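Side-chain contacts in enterotoxin-like toxin X (Staphylococcus aureus, PDB 5U75), which inhibits phagocytosis and killing by human neutrophils, binding several of their surface glycoproteins in a sialic acid-dependent manner: residues 69-73 with 74-78; 88-91 with 92-96; 97-100 with 101-105. One frame throughout, in Å; residues are numbered along the deposited sequence. Where two conformers were deposited one is given.

Interaction 1 of 3, residues 69-73 with 74-78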
# COMPACT_ATOMS: atom_id res chain seq x y z
N THR A 69 6.23 4.96 8.85
CA THR A 69 6.45 6.38 8.81
C THR A 69 6.51 6.91 7.38
O THR A 69 7.00 6.24 6.46
CB THR A 69 7.76 6.76 9.54
OG1 THR A 69 8.84 6.02 8.98
CG2 THR A 69 7.67 6.42 11.02
N TYR A 70 5.98 8.12 7.23
CA TYR A 70 6.04 8.91 6.02
C TYR A 70 6.67 10.24 6.45
O TYR A 70 6.06 11.00 7.20
CB TYR A 70 4.64 9.14 5.46
CG TYR A 70 4.56 9.96 4.19
CD1 TYR A 70 5.39 9.69 3.10
CD2 TYR A 70 3.63 10.99 4.05
CE1 TYR A 70 5.31 10.43 1.93
CE2 TYR A 70 3.54 11.72 2.88
CZ TYR A 70 4.38 11.41 1.82
OH TYR A 70 4.30 12.14 0.67
N THR A 71 7.88 10.50 5.98
CA THR A 71 8.66 11.65 6.47
C THR A 71 8.75 12.63 5.32
O THR A 71 9.27 12.28 4.28
CB THR A 71 10.05 11.20 6.93
OG1 THR A 71 9.93 10.22 7.96
CG2 THR A 71 10.86 12.39 7.51
N VAL A 72 8.23 13.85 5.51
CA VAL A 72 8.21 14.87 4.47
C VAL A 72 9.12 16.01 4.90
O VAL A 72 8.91 16.61 5.97
CB VAL A 72 6.81 15.40 4.19
CG1 VAL A 72 6.83 16.42 3.05
CG2 VAL A 72 5.86 14.25 3.83
N ALA A 73 10.13 16.30 4.08
CA ALA A 73 11.11 17.35 4.36
C ALA A 73 11.64 17.26 5.80
O ALA A 73 11.73 18.26 6.52
CB ALA A 73 10.51 18.72 4.09
N GLY A 74 11.97 16.05 6.22
CA GLY A 74 12.58 15.78 7.51
C GLY A 74 11.66 15.78 8.72
O GLY A 74 12.16 15.75 9.84
N ARG A 75 10.33 15.82 8.52
CA ARG A 75 9.35 15.75 9.59
C ARG A 75 8.60 14.44 9.45
O ARG A 75 8.04 14.17 8.39
CB ARG A 75 8.38 16.91 9.52
CG ARG A 75 9.00 18.28 9.72
CD ARG A 75 7.94 19.37 9.70
NE ARG A 75 8.49 20.72 9.92
CZ ARG A 75 8.73 21.28 11.10
NH1 ARG A 75 8.48 20.63 12.24
NH2 ARG A 75 9.22 22.53 11.14
N VAL A 76 8.60 13.65 10.52
CA VAL A 76 7.97 12.34 10.51
C VAL A 76 6.45 12.42 10.77
O VAL A 76 6.00 13.04 11.74
CB VAL A 76 8.62 11.39 11.54
CG1 VAL A 76 7.86 10.07 11.63
CG2 VAL A 76 10.07 11.13 11.17
N TYR A 77 5.68 11.75 9.91
CA TYR A 77 4.25 11.49 10.13
C TYR A 77 4.04 9.99 10.31
O TYR A 77 4.79 9.17 9.79
CB TYR A 77 3.42 12.05 8.97
CG TYR A 77 3.66 13.53 8.86
CD1 TYR A 77 2.95 14.42 9.67
CD2 TYR A 77 4.65 14.04 8.02
CE1 TYR A 77 3.18 15.79 9.60
CE2 TYR A 77 4.88 15.41 7.94
CZ TYR A 77 4.16 16.27 8.75
OH TYR A 77 4.39 17.63 8.71
N THR A 78 3.02 9.64 11.08
CA THR A 78 2.75 8.25 11.45
C THR A 78 1.27 7.94 11.14
O THR A 78 0.47 7.77 12.05
CB THR A 78 3.06 8.01 12.95
OG1 THR A 78 2.31 8.93 13.77
CG2 THR A 78 4.54 8.20 13.22

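Interaction 2 of 3, residues 88-91 with 92-96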
# COMPACT_ATOMS: atom_id res chain seq x y z
N GLU A 88 -7.91 -15.72 1.64
CA GLU A 88 -7.84 -16.41 0.36
C GLU A 88 -6.47 -16.20 -0.23
O GLU A 88 -5.73 -15.33 0.22
CB GLU A 88 -8.88 -15.89 -0.65
CG GLU A 88 -8.76 -14.44 -1.00
CD GLU A 88 -9.89 -13.92 -1.88
OE1 GLU A 88 -10.66 -14.72 -2.46
OE2 GLU A 88 -10.00 -12.71 -2.01
N VAL A 89 -6.18 -16.96 -1.29
CA VAL A 89 -4.94 -16.76 -2.05
C VAL A 89 -5.22 -15.69 -3.10
O VAL A 89 -6.18 -15.82 -3.89
CB VAL A 89 -4.42 -18.08 -2.65
CG1 VAL A 89 -3.15 -17.85 -3.45
CG2 VAL A 89 -4.16 -19.08 -1.54
N VAL A 90 -4.43 -14.62 -3.06
CA VAL A 90 -4.52 -13.50 -3.98
C VAL A 90 -3.16 -13.34 -4.67
O VAL A 90 -2.19 -14.03 -4.32
CB VAL A 90 -4.93 -12.17 -3.27
CG1 VAL A 90 -6.25 -12.33 -2.53
CG2 VAL A 90 -3.85 -11.68 -2.30
N THR A 91 -3.11 -12.46 -5.66
CA THR A 91 -1.84 -12.17 -6.33
C THR A 91 -1.15 -11.00 -5.66
O THR A 91 -1.79 -10.15 -5.00
CB THR A 91 -2.01 -11.84 -7.83
OG1 THR A 91 -2.73 -10.63 -8.00
CG2 THR A 91 -2.71 -12.99 -8.58
N LEU A 92 0.17 -10.96 -5.84
CA LEU A 92 0.95 -9.80 -5.42
C LEU A 92 0.50 -8.51 -6.14
O LEU A 92 0.52 -7.44 -5.56
CB LEU A 92 2.44 -10.06 -5.58
CG LEU A 92 3.40 -8.94 -5.12
CD1 LEU A 92 3.10 -8.52 -3.69
CD2 LEU A 92 4.82 -9.46 -5.26
N LYS A 93 0.04 -8.62 -7.39
CA LYS A 93 -0.48 -7.44 -8.07
C LYS A 93 -1.64 -6.86 -7.28
O LYS A 93 -1.74 -5.66 -7.06
CB LYS A 93 -0.91 -7.74 -9.50
CG LYS A 93 -1.36 -6.51 -10.26
CD LYS A 93 -1.77 -6.85 -11.70
CE LYS A 93 -2.02 -5.60 -12.50
NZ LYS A 93 -2.78 -5.93 -13.74
N GLU A 94 -2.53 -7.75 -6.84
CA GLU A 94 -3.69 -7.36 -6.06
C GLU A 94 -3.33 -6.75 -4.71
O GLU A 94 -3.82 -5.70 -4.33
CB GLU A 94 -4.56 -8.58 -5.86
CG GLU A 94 -5.93 -8.29 -5.34
CD GLU A 94 -6.80 -9.52 -5.39
OE1 GLU A 94 -7.15 -9.99 -6.49
OE2 GLU A 94 -7.13 -10.00 -4.30
N LEU A 95 -2.45 -7.43 -3.98
CA LEU A 95 -2.06 -6.97 -2.63
C LEU A 95 -1.25 -5.67 -2.69
O LEU A 95 -1.52 -4.72 -1.94
CB LEU A 95 -1.27 -8.08 -1.94
CG LEU A 95 -1.11 -8.01 -0.44
CD1 LEU A 95 -2.48 -7.89 0.25
CD2 LEU A 95 -0.34 -9.23 0.05
N ASP A 96 -0.27 -5.62 -3.59
CA ASP A 96 0.44 -4.36 -3.91
C ASP A 96 -0.53 -3.21 -4.20
O ASP A 96 -0.41 -2.11 -3.66
CB ASP A 96 1.41 -4.61 -5.09
CG ASP A 96 2.05 -3.34 -5.59
OD1 ASP A 96 2.91 -2.74 -4.88
OD2 ASP A 96 1.68 -2.94 -6.71

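Interaction 3 of 3, residues 97-100 with 101-105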
# COMPACT_ATOMS: atom_id res chain seq x y z
N HIS A 97 -1.55 -3.48 -5.02
CA HIS A 97 -2.53 -2.47 -5.34
C HIS A 97 -3.26 -1.93 -4.13
O HIS A 97 -3.30 -0.72 -3.90
CB HIS A 97 -3.58 -2.96 -6.35
CG HIS A 97 -4.53 -1.88 -6.73
ND1 HIS A 97 -4.24 -0.96 -7.70
CD2 HIS A 97 -5.70 -1.49 -6.17
CE1 HIS A 97 -5.22 -0.07 -7.77
NE2 HIS A 97 -6.11 -0.37 -6.83
N ILE A 98 -3.84 -2.85 -3.37
CA ILE A 98 -4.66 -2.47 -2.22
C ILE A 98 -3.82 -1.75 -1.16
O ILE A 98 -4.26 -0.75 -0.59
CB ILE A 98 -5.38 -3.71 -1.63
CG1 ILE A 98 -6.36 -4.28 -2.67
CG2 ILE A 98 -6.10 -3.35 -0.33
CD1 ILE A 98 -6.92 -5.64 -2.32
N ILE A 99 -2.61 -2.25 -0.92
CA ILE A 99 -1.71 -1.61 0.02
C ILE A 99 -1.39 -0.18 -0.41
O ILE A 99 -1.50 0.74 0.40
CB ILE A 99 -0.42 -2.41 0.24
CG1 ILE A 99 -0.76 -3.67 1.04
CG2 ILE A 99 0.64 -1.58 0.97
CD1 ILE A 99 0.33 -4.72 1.01
N ARG A 100 -1.01 0.03 -1.66
CA ARG A 100 -0.67 1.39 -2.10
C ARG A 100 -1.89 2.30 -2.11
O ARG A 100 -1.77 3.49 -1.77
CB ARG A 100 0.05 1.39 -3.45
CG ARG A 100 1.33 0.59 -3.43
CD ARG A 100 2.32 1.04 -4.48
NE ARG A 100 3.23 -0.02 -4.83
CZ ARG A 100 4.36 0.11 -5.53
NH1 ARG A 100 4.81 1.29 -5.91
NH2 ARG A 100 5.06 -0.98 -5.82
N PHE A 101 -3.07 1.76 -2.42
CA PHE A 101 -4.32 2.51 -2.27
C PHE A 101 -4.50 3.07 -0.85
O PHE A 101 -4.83 4.25 -0.67
CB PHE A 101 -5.52 1.63 -2.66
CG PHE A 101 -6.83 2.33 -2.58
CD1 PHE A 101 -7.54 2.40 -1.38
CD2 PHE A 101 -7.39 2.91 -3.72
CE1 PHE A 101 -8.77 3.04 -1.31
CE2 PHE A 101 -8.63 3.55 -3.65
CZ PHE A 101 -9.32 3.61 -2.45
N ALA A 102 -4.23 2.23 0.15
CA ALA A 102 -4.28 2.65 1.56
C ALA A 102 -3.27 3.77 1.88
O ALA A 102 -3.58 4.70 2.63
CB ALA A 102 -4.07 1.46 2.46
N HIS A 103 -2.09 3.69 1.28
CA HIS A 103 -1.10 4.79 1.40
C HIS A 103 -1.56 6.09 0.76
O HIS A 103 -1.42 7.17 1.36
CB HIS A 103 0.26 4.38 0.86
CG HIS A 103 0.98 3.40 1.72
ND1 HIS A 103 1.98 3.76 2.59
CD2 HIS A 103 0.82 2.06 1.88
CE1 HIS A 103 2.43 2.70 3.22
NE2 HIS A 103 1.74 1.65 2.81
N ILE A 104 -2.12 6.00 -0.45
CA ILE A 104 -2.69 7.16 -1.12
C ILE A 104 -3.72 7.86 -0.22
O ILE A 104 -3.79 9.11 -0.22
CB ILE A 104 -3.26 6.81 -2.53
CG1 ILE A 104 -2.10 6.53 -3.49
CG2 ILE A 104 -4.17 7.94 -3.06
CD1 ILE A 104 -2.51 5.98 -4.84
N SER A 105 -4.49 7.08 0.56
CA SER A 105 -5.49 7.67 1.49
C SER A 105 -4.92 8.56 2.60
O SER A 105 -5.71 9.27 3.25
CB SER A 105 -6.38 6.57 2.12
OG SER A 105 -5.72 5.89 3.18

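Interaction 1 of 3, residues 69-73 with 74-78
Strands 69-72 and 75-77 run antiparallel, with 149° between their directions, and are held by four backbone hydrogen bonds: Tyr70 and Tyr77 bond both ways, as do Val72 and Arg75, with Thr71 and Val76 as the non-hydrogen-bonded pair between them. In the bond nearest the turn, Arg75 N approaches Val72 O from 58° out of the carbonyl plane. On one face of the hairpin Val76 divides its two methyls between two threonines. With CG1 anti to its backbone N (chi1 174°), that branch meets Thr69 CG2 at 3.7 Å, while Val76 CG2 comes within 3.3 Å of Thr71 OG1. The methyl of Thr71 turns the other way, toward the turn, and Thr71 CG2 rests 3.4 Å from Arg75 O.

The reverse face carries Tyr70, Val72, Arg75 and Tyr77. Tyr77 offers an edge to the opposite strand: Tyr70 O lies in the ring plane, 3.4 Å from Tyr77 CD2, and the same oxygen accepts the bond from Tyr77 N at 2.8 Å. Val72 CB approaches that ring obliquely, 4.2 Å from Tyr77 CE2. Val72 CG2 sits over one face of the Tyr70 ring, near its rim, and Tyr106 also meets this ring. Arg75 leaves only its first carbons beside Val72 before its extended chain leads away. Positive phi angles at Ala73 and Gly74 complete a type I' turn, the classic closure of a two-residue beta hairpin, here joining edge strand 75-86 of the beta-grasp sheet to strand 61-72, which pairs on its other side with strand 151-160.

Interaction 2 of 3, residues 88-91 with 92-96
The flat group in this contact is the carboxylate of Glu94, and Val90 lies to one side of its plane, with Val90 CG1 nearest to Glu94 OE2 at 3.1 Å; this short distance is tentative, because Glu94 is modelled in two conformers and only one is described. The two side chains cross at about a right angle. Glu94 arrives there because CG is anti to its backbone N (chi1 -168°) and the chain stays extended, carrying the acid back along the strand. At the polar end, OE2 forms a salt bridge with Lys43.

Thr91, the last residue of strand 89-91, is the N-cap of helix 92-104. Its OG1 accepts from Glu94 N at 3.1 Å, and the N-H points at it with an angle of 157°. The main chain adds a second hold, Leu95 N donating to Thr91 O at 3.0 Å in the carbonyl plane. Beside OG1 lie the first side-chain carbons of Lys93 and Glu94, the latter with Glu94 CB 3.5 Å from Thr91 OG1. Leu92 turns away and touches the bound sialic acid.

Two acids come near each other, Glu88 OE2 standing 4.6 Å from Glu94 OE2 in this conformer. Lys43, salt-bridged to Glu94 and paired only weakly and at longer range with Glu88, would probably offset the repulsion between them.

Interaction 3 of 3, residues 97-100 with 101-105
Ile99 O is approached by two parts of His103: the backbone His103 N donates to it at 3.1 Å, within the carbonyl plane, and the ring edge brings His103 CD2 to the same distance of 3.1 Å from Ile99 O. Ala102 CB adds a third neighbour, 3.4 Å from Ile99 O. This is regular alpha-helical geometry, in the later part of helix 92-104, the helix that packs on the sheet of the beta-grasp domain. A His103 chi1 of -72° swings the imidazole back over the preceding turn. Ile99 and His103 therefore lie side by side and point the same way, Ile99 CG2 touching His103 CD2 at 3.8 Å.

On the other side of the helix, Phe101 N donates to His97 O at 2.9 Å. The Phe101 side chain leaves the helix with CG anti to its backbone N, its first carbon resting close to Ile98 O (Phe101 CB at 3.4 Å). Outside the two segments, His103 ND1 is held by Tyr106 OH, Phe156 meets the imidazole edge-to-face, and Trp50 meets the Phe101 ring in the same manner. Ile98, Ile99 and Ala102 all touch Ile83 of strand 75-86, whereas Ile104 packs on helix 23-35. Arg100 runs extended to a salt bridge with Asp96, and its NH1 bonds Lys135 O and Tyr109 OH, which pins the buried guanidinium at several points. Ile104 N bonds Arg100 O at 2.9 Å, nearly straight out from the carbonyl, while Ile104 CG1 rests 3.5 Å from that same Arg100 O.

Interactions 2 and 3 adjoin in sequence and share helix 92-104, their centres 13 Å apart: the first caps its start, the second spans its later turns. Asp96 of interaction 2 is the acid that pairs with Arg100 of interaction 3. Interaction 1, at the far end of the sheet, lies on the opposite side of the chain's centre from interaction 2, with 28 Å between centres, but its nearest atoms come within about 7 Å of interaction 3, and Tyr106 touches both Tyr70 and His103. The glycan site adjoins interaction 2, where the Leu92 side chain is about 4 Å from the bound sialic acid. The Arg100 side chain stands about 8 Å from the galactose and bonds the backbone of the pocket residue Lys135.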